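Local coordinates for single-strand DNA-binding protein (PDB 3BTP), which coats single-stranded DNA without regard to its sequence and mediates nuclear uptake of the transferred T-DNA strand during plant transformation by Agrobacterium, at residues A[386-398]-A[424-438]. Residues are numbered along the deposited sequence; the frame is centred on the assembly and turned at random.
Sequences ALKEGKLWDRVQV and MDQVGLPVSMGRQSH
The indole of Trp393 lies flat on the side chain of Gln436. Gln436 CB sits over the centre of the six-membered ring, 3.6 Å from the centroid, a CH-pi contact close to the ring normal. Past CB the glutamine bends (chi2 -86°) and runs across the indole toward its pyrrole end, so that the amide comes to rest stacked on the ring, the two planes only 5° apart. Next along the chain, His438 places the face of its imidazole over Trp393 CH2; the two rings are inclined at 44°, and Asp394 CB touches His438 CE1 at 3.8 Å. Ser437 and His438 are poorly ordered, so this end is less firmly defined.

Apolar contacts continue inward. Met433 CG lies against Trp393 CB, and the extended chain carries Met433 CE to 3.9 Å from Leu387 CD2; the same methyl also comes up to the carbonyl oxygens Leu387 O and Lys391 O. Leu387 CB meets Leu429 CD2 at 3.7 Å. From strand 396-399 of the closed barrel, Val396 CG2 touches Met433 SD and Val398 CG1 touches Met424 SD. Pro430 packs its ring against the backbone at the end of helix 382-388.

Polar links are few. Lys388 NZ donates to Gly428 O at 2.7 Å, in the carbonyl plane and on a lone pair; a bend at chi2 helps turn its chain toward that acceptor. Gly390 and Gly428, both at positive phi, end their helices in Schellman motifs. One water joins Gly390 O, Ser432 OG and Gln436 NE2, the last at 2.7 Å, which should help to fix the turn of the amide.

The chemistry is thus mainly apolar and aromatic: it seats the segment following helix 417-427 against the turn between helix 382-388 and barrel strand 396-399, with one direct hydrogen bond and one well-formed water bridge.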
ATOM      1  N   ALA A 386       2.992   2.936 -21.273  1.00 22.54           N
ATOM      2  CA  ALA A 386       2.117   2.423 -22.359  1.00 22.66           C
ATOM      3  C   ALA A 386       0.670   2.952 -22.265  1.00 23.76           C
ATOM      4  O   ALA A 386       0.081   3.341 -23.304  1.00 24.82           O
ATOM      5  CB  ALA A 386       2.140   0.833 -22.399  1.00 20.94           C
ATOM      6  N   LEU A 387       0.080   2.957 -21.041  1.00 24.68           N
ATOM      7  CA  LEU A 387      -1.296   3.499 -20.816  1.00 24.82           C
ATOM      8  C   LEU A 387      -1.448   4.975 -21.185  1.00 25.60           C
ATOM      9  O   LEU A 387      -2.487   5.384 -21.698  1.00 24.88           O
ATOM     10  CB  LEU A 387      -1.779   3.279 -19.364  1.00 23.48           C
ATOM     11  CG  LEU A 387      -2.065   1.825 -18.936  1.00 22.30           C
ATOM     12  CD1 LEU A 387      -2.038   1.595 -17.401  1.00 20.65           C
ATOM     13  CD2 LEU A 387      -3.348   1.283 -19.508  1.00 21.51           C
ATOM     14  N   LYS A 388      -0.438   5.775 -20.844  1.00 27.47           N
ATOM     15  CA  LYS A 388      -0.375   7.194 -21.168  1.00 29.40           C
ATOM     16  C   LYS A 388      -0.358   7.435 -22.663  1.00 30.02           C
ATOM     17  O   LYS A 388      -0.831   8.439 -23.105  1.00 30.69           O
ATOM     18  CB  LYS A 388       0.878   7.863 -20.567  1.00 30.72           C
ATOM     19  CG  LYS A 388       0.790   8.275 -19.044  1.00 34.88           C
ATOM     20  CD  LYS A 388      -0.296   9.364 -18.843  1.00 38.55           C
ATOM     21  CE  LYS A 388      -0.253  10.033 -17.473  1.00 39.17           C
ATOM     22  NZ  LYS A 388      -1.656  10.592 -17.249  1.00 37.20           N
ATOM     23  N   GLU A 389       0.222   6.530 -23.434  1.00 30.36           N
ATOM     24  CA  GLU A 389       0.246   6.654 -24.883  1.00 31.94           C
ATOM     25  C   GLU A 389      -0.998   6.030 -25.546  1.00 31.39           C
ATOM     26  O   GLU A 389      -1.050   5.966 -26.776  1.00 32.30           O
ATOM     27  CB  GLU A 389       1.511   5.942 -25.427  1.00 30.96           C
ATOM     28  CG  GLU A 389       2.816   6.545 -24.891  1.00 34.40           C
ATOM     29  CD  GLU A 389       4.092   5.596 -24.902  1.00 35.39           C
ATOM     30  OE1 GLU A 389       4.077   4.395 -25.313  1.00 39.86           O
ATOM     31  OE2 GLU A 389       5.145   6.089 -24.423  1.00 38.83           O
ATOM     32  N   GLY A 390      -1.948   5.492 -24.768  1.00 28.44           N
ATOM     33  CA  GLY A 390      -3.118   4.890 -25.344  1.00 26.83           C
ATOM     34  C   GLY A 390      -2.995   3.437 -25.707  1.00 25.41           C
ATOM     35  O   GLY A 390      -3.861   2.887 -26.356  1.00 24.23           O
ATOM     36  N   LYS A 391      -1.922   2.791 -25.288  1.00 25.39           N
ATOM     37  CA  LYS A 391      -1.777   1.332 -25.541  1.00 25.62           C
ATOM     38  C   LYS A 391      -2.452   0.506 -24.406  1.00 25.02           C
ATOM     39  O   LYS A 391      -2.842   1.054 -23.367  1.00 25.29           O
ATOM     40  CB  LYS A 391      -0.300   0.931 -25.685  1.00 25.53           C
ATOM     41  CG  LYS A 391       0.484   1.729 -26.791  1.00 28.12           C
ATOM     42  CD  LYS A 391       1.930   1.958 -26.337  1.00 28.16           C
ATOM     43  CE  LYS A 391       2.855   2.128 -27.496  1.00 32.48           C
ATOM     44  NZ  LYS A 391       2.832   3.579 -27.866  1.00 37.09           N
ATOM     45  N   LEU A 392      -2.600  -0.783 -24.634  1.00 24.00           N
ATOM     46  CA  LEU A 392      -3.133  -1.713 -23.654  1.00 25.73           C
ATOM     47  C   LEU A 392      -4.629  -1.395 -23.327  1.00 25.15           C
ATOM     48  O   LEU A 392      -5.096  -1.757 -22.285  1.00 24.16           O
ATOM     49  CB  LEU A 392      -2.253  -1.681 -22.374  1.00 26.53           C
ATOM     50  CG  LEU A 392      -0.695  -1.865 -22.369  1.00 28.78           C
ATOM     51  CD1 LEU A 392      -0.115  -1.806 -20.973  1.00 26.97           C
ATOM     52  CD2 LEU A 392      -0.288  -3.164 -23.001  1.00 30.32           C
ATOM     53  N   TRP A 393      -5.328  -0.697 -24.229  1.00 24.82           N
ATOM     54  CA  TRP A 393      -6.726  -0.331 -24.073  1.00 25.04           C
ATOM     55  C   TRP A 393      -7.612  -1.556 -24.056  1.00 25.03           C
ATOM     56  O   TRP A 393      -8.758  -1.445 -23.558  1.00 26.40           O
ATOM     57  CB  TRP A 393      -7.198   0.602 -25.220  1.00 27.36           C
ATOM     58  CG  TRP A 393      -6.827   0.098 -26.606  1.00 29.07           C
ATOM     59  CD1 TRP A 393      -5.740   0.501 -27.336  1.00 33.48           C
ATOM     60  CD2 TRP A 393      -7.462  -0.947 -27.396  1.00 30.40           C
ATOM     61  NE1 TRP A 393      -5.676  -0.176 -28.539  1.00 29.96           N
ATOM     62  CE2 TRP A 393      -6.712  -1.068 -28.608  1.00 33.40           C
ATOM     63  CE3 TRP A 393      -8.623  -1.722 -27.242  1.00 31.66           C
ATOM     64  CZ2 TRP A 393      -7.085  -1.955 -29.667  1.00 33.53           C
ATOM     65  CZ3 TRP A 393      -8.982  -2.632 -28.260  1.00 33.26           C
ATOM     66  CH2 TRP A 393      -8.201  -2.749 -29.462  1.00 34.10           C
ATOM     67  N   ASP A 394      -7.158  -2.698 -24.598  1.00 23.52           N
ATOM     68  CA  ASP A 394      -7.980  -3.901 -24.503  1.00 26.93           C
ATOM     69  C   ASP A 394      -7.877  -4.597 -23.111  1.00 26.14           C
ATOM     70  O   ASP A 394      -8.567  -5.593 -22.838  1.00 25.81           O
ATOM     71  CB  ASP A 394      -7.636  -4.907 -25.579  1.00 28.58           C
ATOM     72  CG  ASP A 394      -6.298  -5.544 -25.330  1.00 36.42           C
ATOM     73  OD1 ASP A 394      -5.276  -4.776 -25.331  1.00 42.31           O
ATOM     74  OD2 ASP A 394      -6.269  -6.790 -25.133  1.00 41.04           O
ATOM     75  N   ARG A 395      -7.043  -4.043 -22.225  1.00 23.89           N
ATOM     76  CA  ARG A 395      -6.951  -4.570 -20.887  1.00 23.38           C
ATOM     77  C   ARG A 395      -7.587  -3.576 -19.851  1.00 22.49           C
ATOM     78  O   ARG A 395      -7.607  -3.822 -18.673  1.00 23.12           O
ATOM     79  CB  ARG A 395      -5.468  -4.858 -20.630  1.00 23.58           C
ATOM     80  CG  ARG A 395      -4.993  -6.133 -21.272  1.00 21.24           C
ATOM     81  CD  ARG A 395      -3.510  -6.364 -21.035  1.00 21.85           C
ATOM     82  NE  ARG A 395      -3.166  -7.746 -21.444  1.00 24.14           N
ATOM     83  CZ  ARG A 395      -3.033  -8.814 -20.652  1.00 25.17           C
ATOM     84  NH1 ARG A 395      -3.184  -8.730 -19.315  1.00 17.59           N
ATOM     85  NH2 ARG A 395      -2.701  -9.982 -21.201  1.00 23.43           N
ATOM     86  N   VAL A 396      -8.148  -2.486 -20.332  1.00 20.99           N
ATOM     87  CA  VAL A 396      -8.665  -1.416 -19.483  1.00 20.28           C
ATOM     88  C   VAL A 396     -10.184  -1.522 -19.371  1.00 20.21           C
ATOM     89  O   VAL A 396     -10.836  -1.816 -20.383  1.00 18.04           O
ATOM     90  CB  VAL A 396      -8.256  -0.013 -20.049  1.00 18.54           C
ATOM     91  CG1 VAL A 396      -9.002   1.116 -19.365  1.00 19.87           C
ATOM     92  CG2 VAL A 396      -6.711   0.173 -19.920  1.00 16.84           C
ATOM     93  N   GLN A 397     -10.681  -1.301 -18.135  1.00 19.62           N
ATOM     94  CA  GLN A 397     -12.116  -1.307 -17.708  1.00 20.45           C
ATOM     95  C   GLN A 397     -12.319   0.019 -17.061  1.00 17.22           C
ATOM     96  O   GLN A 397     -11.441   0.452 -16.370  1.00 15.05           O
ATOM     97  CB  GLN A 397     -12.399  -2.302 -16.568  1.00 17.68           C
ATOM     98  CG  GLN A 397     -12.611  -3.694 -17.060  1.00 26.54           C
ATOM     99  CD  GLN A 397     -13.029  -4.678 -15.947  1.00 24.42           C
ATOM    100  OE1 GLN A 397     -12.411  -4.801 -14.864  1.00 30.11           O
ATOM    101  NE2 GLN A 397     -14.100  -5.341 -16.200  1.00 32.76           N
ATOM    102  N   VAL A 398     -13.472   0.644 -17.275  1.00 16.79           N
ATOM    103  CA  VAL A 398     -13.782   1.954 -16.709  1.00 15.92           C
ATOM    104  C   VAL A 398     -15.160   1.852 -16.027  1.00 15.99           C
ATOM    105  O   VAL A 398     -16.056   1.118 -16.489  1.00 13.38           O
ATOM    106  CB  VAL A 398     -13.710   3.102 -17.802  1.00 17.09           C
ATOM    107  CG1 VAL A 398     -12.219   3.352 -18.231  1.00 14.08           C
ATOM    108  CG2 VAL A 398     -14.533   2.698 -19.005  1.00 14.96           C
ATOM    109  N   MET A 424     -11.897   9.959 -17.743  1.00 24.45           N
ATOM    110  CA  MET A 424     -10.598   9.753 -18.386  1.00 25.89           C
ATOM    111  C   MET A 424      -9.647  10.898 -18.052  1.00 26.74           C
ATOM    112  O   MET A 424      -8.519  10.626 -17.732  1.00 27.49           O
ATOM    113  CB  MET A 424     -10.756   9.465 -19.905  1.00 25.28           C
ATOM    114  CG  MET A 424     -11.651   8.222 -20.196  1.00 21.30           C
ATOM    115  SD  MET A 424     -10.855   6.616 -19.920  1.00 14.79           S
ATOM    116  CE  MET A 424      -9.847   6.545 -21.369  1.00 13.87           C
ATOM    117  N   ASP A 425     -10.114  12.144 -18.008  1.00 30.60           N
ATOM    118  CA  ASP A 425      -9.311  13.288 -17.506  1.00 32.14           C
ATOM    119  C   ASP A 425      -8.936  13.116 -16.020  1.00 33.18           C
ATOM    120  O   ASP A 425      -7.782  13.314 -15.654  1.00 34.27           O
ATOM    121  CB  ASP A 425     -10.012  14.649 -17.852  1.00 34.36           C
ATOM    122  CG  ASP A 425      -9.584  15.895 -16.916  1.00 38.67           C
ATOM    123  OD1 ASP A 425      -8.628  15.827 -16.077  1.00 46.08           O
ATOM    124  OD2 ASP A 425     -10.253  16.995 -17.031  1.00 49.42           O
ATOM    125  N   GLN A 426      -9.872  12.685 -15.174  1.00 33.43           N
ATOM    126  CA  GLN A 426      -9.604  12.549 -13.752  1.00 34.62           C
ATOM    127  C   GLN A 426      -8.590  11.462 -13.535  1.00 32.85           C
ATOM    128  O   GLN A 426      -7.733  11.573 -12.689  1.00 32.70           O
ATOM    129  CB  GLN A 426     -10.888  12.188 -12.986  1.00 34.85           C
ATOM    130  CG  GLN A 426     -10.823  12.333 -11.446  1.00 39.94           C
ATOM    131  CD  GLN A 426     -12.232  12.210 -10.771  1.00 41.67           C
ATOM    132  OE1 GLN A 426     -12.996  11.241 -11.044  1.00 46.56           O
ATOM    133  NE2 GLN A 426     -12.573  13.197  -9.882  1.00 44.75           N
ATOM    134  N   VAL A 427      -8.691  10.380 -14.287  1.00 31.52           N
ATOM    135  CA  VAL A 427      -7.797   9.260 -14.044  1.00 30.09           C
ATOM    136  C   VAL A 427      -6.439   9.370 -14.779  1.00 30.07           C
ATOM    137  O   VAL A 427      -5.504   8.655 -14.440  1.00 31.58           O
ATOM    138  CB  VAL A 427      -8.524   7.902 -14.283  1.00 29.74           C
ATOM    139  CG1 VAL A 427      -8.365   7.419 -15.759  1.00 26.96           C
ATOM    140  CG2 VAL A 427      -8.029   6.891 -13.272  1.00 31.17           C
ATOM    141  N   GLY A 428      -6.341  10.251 -15.770  1.00 29.63           N
ATOM    142  CA  GLY A 428      -5.094  10.429 -16.530  1.00 31.45           C
ATOM    143  C   GLY A 428      -4.895   9.542 -17.750  1.00 31.31           C
ATOM    144  O   GLY A 428      -3.781   9.313 -18.189  1.00 32.24           O
ATOM    145  N   LEU A 429      -5.990   9.075 -18.337  1.00 31.64           N
ATOM    146  CA  LEU A 429      -5.924   8.288 -19.550  1.00 30.45           C
ATOM    147  C   LEU A 429      -6.322   9.147 -20.745  1.00 30.65           C
ATOM    148  O   LEU A 429      -7.146  10.101 -20.595  1.00 31.94           O
ATOM    149  CB  LEU A 429      -6.783   7.007 -19.440  1.00 29.63           C
ATOM    150  CG  LEU A 429      -6.245   5.901 -18.499  1.00 26.49           C
ATOM    151  CD1 LEU A 429      -7.238   4.830 -18.399  1.00 24.51           C
ATOM    152  CD2 LEU A 429      -4.905   5.283 -18.930  1.00 24.18           C
ATOM    153  N   PRO A 430      -5.714   8.862 -21.918  1.00 29.18           N
ATOM    154  CA  PRO A 430      -6.112   9.627 -23.128  1.00 29.24           C
ATOM    155  C   PRO A 430      -7.429   9.097 -23.735  1.00 29.30           C
ATOM    156  O   PRO A 430      -7.632   7.894 -23.812  1.00 30.18           O
ATOM    157  CB  PRO A 430      -4.909   9.462 -24.059  1.00 28.20           C
ATOM    158  CG  PRO A 430      -4.416   7.995 -23.712  1.00 27.48           C
ATOM    159  CD  PRO A 430      -4.655   7.854 -22.202  1.00 28.09           C
ATOM    160  N   VAL A 431      -8.316  10.024 -24.116  1.00 30.02           N
ATOM    161  CA  VAL A 431      -9.597   9.767 -24.750  1.00 30.88           C
ATOM    162  C   VAL A 431      -9.590   8.933 -26.063  1.00 31.60           C
ATOM    163  O   VAL A 431     -10.612   8.348 -26.435  1.00 31.93           O
ATOM    164  CB  VAL A 431     -10.372  11.088 -24.904  1.00 32.51           C
ATOM    165  CG1 VAL A 431     -10.646  11.705 -23.513  1.00 27.51           C
ATOM    166  CG2 VAL A 431      -9.599  12.059 -25.873  1.00 31.84           C
ATOM    167  N   SER A 432      -8.440   8.837 -26.728  1.00 32.59           N
ATOM    168  CA  SER A 432      -8.226   7.912 -27.877  1.00 32.86           C
ATOM    169  C   SER A 432      -8.554   6.407 -27.593  1.00 32.47           C
ATOM    170  O   SER A 432      -8.913   5.656 -28.499  1.00 31.05           O
ATOM    171  CB  SER A 432      -6.762   8.032 -28.332  1.00 34.62           C
ATOM    172  OG  SER A 432      -5.870   7.213 -27.543  1.00 37.63           O
ATOM    173  N   MET A 433      -8.480   5.977 -26.324  1.00 32.43           N
ATOM    174  CA  MET A 433      -8.871   4.585 -25.950  1.00 30.86           C
ATOM    175  C   MET A 433     -10.333   4.265 -26.255  1.00 32.18           C
ATOM    176  O   MET A 433     -10.695   3.096 -26.445  1.00 31.65           O
ATOM    177  CB  MET A 433      -8.662   4.337 -24.435  1.00 31.25           C
ATOM    178  CG  MET A 433      -7.225   4.359 -23.974  1.00 31.75           C
ATOM    179  SD  MET A 433      -7.001   3.452 -22.425  1.00 22.25           S
ATOM    180  CE  MET A 433      -5.221   3.350 -22.300  1.00 26.08           C
ATOM    181  N   GLY A 434     -11.168   5.287 -26.274  1.00 33.10           N
ATOM    182  CA  GLY A 434     -12.558   5.087 -26.549  1.00 37.68           C
ATOM    183  C   GLY A 434     -12.962   5.015 -28.020  1.00 41.23           C
ATOM    184  O   GLY A 434     -14.157   4.957 -28.303  1.00 40.23           O
ATOM    185  N   ARG A 435     -11.991   5.050 -28.950  1.00 44.72           N
ATOM    186  CA  ARG A 435     -12.257   4.811 -30.390  1.00 49.51           C
ATOM    187  C   ARG A 435     -11.522   3.586 -30.873  1.00 50.39           C
ATOM    188  O   ARG A 435     -11.165   3.524 -32.026  1.00 51.60           O
ATOM    189  CB  ARG A 435     -11.922   6.027 -31.281  1.00 48.59           C
ATOM    190  CG  ARG A 435     -10.525   6.584 -31.102  1.00 52.93           C
ATOM    191  CD  ARG A 435      -9.953   7.299 -32.385  1.00 54.36           C
ATOM    192  NE  ARG A 435      -8.741   8.092 -32.085  1.00 59.77           N
ATOM    193  CZ  ARG A 435      -7.484   7.642 -32.201  1.00 61.66           C
ATOM    194  NH1 ARG A 435      -7.242   6.378 -32.602  1.00 61.57           N
ATOM    195  NH2 ARG A 435      -6.461   8.463 -31.927  1.00 59.16           N
ATOM    196  N   GLN A 436     -11.302   2.617 -29.987  1.00 52.35           N
ATOM    197  CA  GLN A 436     -10.572   1.388 -30.322  1.00 54.44           C
ATOM    198  C   GLN A 436     -11.472   0.171 -30.116  1.00 55.65           C
ATOM    199  O   GLN A 436     -12.230   0.139 -29.155  1.00 55.78           O
ATOM    200  CB  GLN A 436      -9.356   1.239 -29.394  1.00 54.43           C
ATOM    201  CG  GLN A 436      -8.476   2.469 -29.246  1.00 54.96           C
ATOM    202  CD  GLN A 436      -7.442   2.549 -30.337  1.00 56.49           C
ATOM    203  OE1 GLN A 436      -7.572   1.877 -31.368  1.00 57.42           O
ATOM    204  NE2 GLN A 436      -6.387   3.348 -30.117  1.00 52.60           N
ATOM    205  N   SER A 437     -11.375  -0.836 -30.986  1.00 57.45           N
ATOM    206  CA  SER A 437     -12.117  -2.121 -30.799  1.00 59.98           C
ATOM    207  C   SER A 437     -11.579  -3.301 -31.667  1.00 60.78           C
ATOM    208  O   SER A 437     -11.239  -3.108 -32.832  1.00 61.05           O
ATOM    209  CB  SER A 437     -13.659  -1.961 -30.944  1.00 60.10           C
ATOM    210  OG  SER A 437     -14.043  -1.138 -32.062  1.00 61.24           O
ATOM    211  N   HIS A 438     -11.503  -4.496 -31.073  1.00 61.37           N
ATOM    212  CA  HIS A 438     -11.098  -5.721 -31.773  1.00 62.40           C
ATOM    213  C   HIS A 438     -12.276  -6.284 -32.625  1.00 62.74           C
ATOM    214  O   HIS A 438     -13.379  -5.708 -32.626  1.00 62.48           O
ATOM    215  CB  HIS A 438     -10.590  -6.791 -30.762  1.00 62.75           C
ATOM    216  CG  HIS A 438      -9.139  -6.643 -30.340  1.00 63.83           C
ATOM    217  ND1 HIS A 438      -8.735  -6.747 -29.021  1.00 63.64           N
ATOM    218  CD2 HIS A 438      -8.002  -6.462 -31.062  1.00 63.14           C
ATOM    219  CE1 HIS A 438      -7.419  -6.617 -28.950  1.00 63.80           C
ATOM    220  NE2 HIS A 438      -6.949  -6.435 -30.173  1.00 62.60           N
TER
HETATM  221  O   HOH W   1      -3.368   8.410 -27.290  1.00 39.79           O
HETATM  222  O   HOH W   2      -5.791   4.362 -27.742  1.00 22.37           O